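Long-range contact in DUF3836 domain-containing protein (Bacteroides vulgatus, PDB 4R8O), which is of unknown function but folds as a single-layer antiparallel beta sheet thought to have evolved from beta-hairpin repeats: residues K37-Y42 against E52-N57. Numbering follows the deposited sequence.
Sequences KHNYKY and EAQKWN
Four backbone hydrogen bonds join K37-N39 to E52-Q54, in two reciprocal pairs. Q54 N donates to K37 O at 2.8 Å, nearly straight at 176° and in the carbonyl plane. K37 N returns a bond to Q54 O at 2.9 Å, from above the carbonyl plane. N39 N donates to E52 O at 2.8 Å, and E52 N to N39 O at 2.9 Å. K37-Q54 and N39-E52 are thus antiparallel hydrogen-bonded pairs. H38-A53 between them is a non-hydrogen-bonded pair, where H38 CA makes a CA-H...O contact of 3.2 Å with E52 O.

One side-chain bond runs diagonally across the K37, N39, E52 and Q54 face. N39 ND2 donates to Q54 OE1 at 3.0 Å, bent to 131°. OE1 lies in the N39 amide plane, but ND2 sits above the Q54 carbonyl plane. Both side chains carry CG anti to the carbonyl carbon, beside the backbone N. They cross at about a right angle, amides 74° apart. Q54 and E52 are extended; Q54 NE2 hydrogen-bonds N65 OD1, and E52 OE2 hydrogen-bonds Y92 OH.

On the other face, the H38 ring stands beside A53, with CE1 4.2 Å from A53 CB. H38 ND1 is hydrogen-bonded to D51 OD1, which helps fix the ring.

Within the 31-42/48-57 hairpin, Q54 ties to the next strand, 62-73. E52 reaches 91-102, three strands along, so polar bonds also span the sheet.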
# COMPACT_ATOMS: atom_id res chain seq x y z
N LYS A 37 3.08 5.29 3.52
CA LYS A 37 3.43 3.99 4.15
C LYS A 37 2.70 2.91 3.42
O LYS A 37 1.48 3.00 3.22
CB LYS A 37 3.01 3.99 5.61
CG LYS A 37 3.55 2.84 6.45
CD LYS A 37 3.02 2.95 7.86
CE LYS A 37 3.44 1.77 8.71
NZ LYS A 37 2.46 1.54 9.80
N HIS A 38 3.43 1.89 2.98
CA HIS A 38 2.83 0.77 2.28
C HIS A 38 2.81 -0.41 3.23
O HIS A 38 3.86 -0.79 3.73
CB HIS A 38 3.66 0.37 1.10
CG HIS A 38 3.48 1.20 -0.12
ND1 HIS A 38 2.39 1.06 -0.95
CD2 HIS A 38 4.31 2.09 -0.73
CE1 HIS A 38 2.54 1.85 -2.00
NE2 HIS A 38 3.70 2.49 -1.89
N ASN A 39 1.66 -1.00 3.46
CA ASN A 39 1.57 -2.20 4.32
C ASN A 39 1.19 -3.35 3.40
O ASN A 39 0.19 -3.26 2.72
CB ASN A 39 0.53 -1.95 5.37
CG ASN A 39 0.86 -0.72 6.22
OD1 ASN A 39 1.97 -0.60 6.76
ND2 ASN A 39 -0.09 0.22 6.33
N TYR A 40 2.03 -4.38 3.36
CA TYR A 40 1.89 -5.52 2.46
C TYR A 40 1.46 -6.81 3.18
O TYR A 40 1.89 -7.02 4.30
CB TYR A 40 3.25 -5.82 1.84
CG TYR A 40 3.86 -4.66 1.14
CD1 TYR A 40 3.35 -4.24 -0.07
CD2 TYR A 40 4.95 -4.00 1.68
CE1 TYR A 40 3.92 -3.16 -0.74
CE2 TYR A 40 5.54 -2.92 1.03
CZ TYR A 40 5.01 -2.50 -0.18
OH TYR A 40 5.56 -1.42 -0.83
N LYS A 41 0.67 -7.66 2.52
CA LYS A 41 0.24 -8.97 3.05
C LYS A 41 0.57 -9.99 2.01
O LYS A 41 0.59 -9.67 0.83
CB LYS A 41 -1.27 -9.02 3.31
CG LYS A 41 -1.78 -7.81 4.08
CD LYS A 41 -3.07 -8.01 4.87
CE LYS A 41 -3.13 -7.01 6.05
NZ LYS A 41 -1.95 -6.97 6.99
N TYR A 42 0.82 -11.22 2.42
CA TYR A 42 1.22 -12.30 1.48
C TYR A 42 0.35 -13.50 1.73
O TYR A 42 -0.27 -13.59 2.77
CB TYR A 42 2.72 -12.61 1.67
CG TYR A 42 3.64 -11.43 1.31
CD1 TYR A 42 3.79 -10.34 2.17
CD2 TYR A 42 4.33 -11.40 0.10
CE1 TYR A 42 4.59 -9.24 1.84
CE2 TYR A 42 5.13 -10.30 -0.25
CZ TYR A 42 5.26 -9.22 0.63
OH TYR A 42 6.05 -8.14 0.31
N GLU A 52 -1.51 -1.90 0.88
CA GLU A 52 -2.27 -0.78 1.40
C GLU A 52 -1.38 0.45 1.43
O GLU A 52 -0.31 0.44 2.02
CB GLU A 52 -2.74 -1.10 2.81
CG GLU A 52 -3.74 -0.12 3.35
CD GLU A 52 -4.08 -0.36 4.80
OE1 GLU A 52 -3.77 -1.44 5.35
OE2 GLU A 52 -4.67 0.53 5.41
N ALA A 53 -1.85 1.53 0.83
CA ALA A 53 -1.07 2.78 0.64
C ALA A 53 -1.66 3.85 1.51
O ALA A 53 -2.75 4.34 1.22
CB ALA A 53 -1.20 3.20 -0.80
N GLN A 54 -0.98 4.19 2.61
CA GLN A 54 -1.47 5.20 3.53
C GLN A 54 -0.69 6.48 3.34
O GLN A 54 0.48 6.43 3.00
CB GLN A 54 -1.33 4.71 4.96
CG GLN A 54 -2.31 3.62 5.28
CD GLN A 54 -2.22 3.19 6.73
OE1 GLN A 54 -1.15 2.86 7.21
NE2 GLN A 54 -3.36 3.17 7.43
N LYS A 55 -1.34 7.59 3.61
CA LYS A 55 -0.73 8.91 3.50
C LYS A 55 -0.60 9.54 4.89
O LYS A 55 -1.43 9.35 5.77
CB LYS A 55 -1.57 9.79 2.57
CG LYS A 55 -3.09 9.85 2.86
CD LYS A 55 -3.78 11.13 2.38
CE LYS A 55 -3.17 12.38 3.04
NZ LYS A 55 -4.10 13.54 3.09
N TRP A 56 0.45 10.33 5.06
CA TRP A 56 0.67 10.99 6.34
C TRP A 56 -0.10 12.30 6.34
O TRP A 56 0.10 13.14 5.45
CB TRP A 56 2.15 11.23 6.58
CG TRP A 56 2.44 11.85 7.90
CD1 TRP A 56 2.89 13.11 8.12
CD2 TRP A 56 2.26 11.25 9.18
NE1 TRP A 56 3.03 13.34 9.46
CE2 TRP A 56 2.66 12.21 10.14
CE3 TRP A 56 1.82 9.99 9.61
CZ2 TRP A 56 2.63 11.96 11.50
CZ3 TRP A 56 1.80 9.72 10.97
CH2 TRP A 56 2.20 10.72 11.91
N ASN A 57 -0.96 12.49 7.34
CA ASN A 57 -1.63 13.77 7.52
C ASN A 57 -0.99 14.47 8.70
O ASN A 57 -1.38 14.24 9.86
CB ASN A 57 -3.12 13.60 7.72
CG ASN A 57 -3.86 14.92 7.74
OD1 ASN A 57 -3.35 15.96 7.29
ND2 ASN A 57 -5.09 14.91 8.25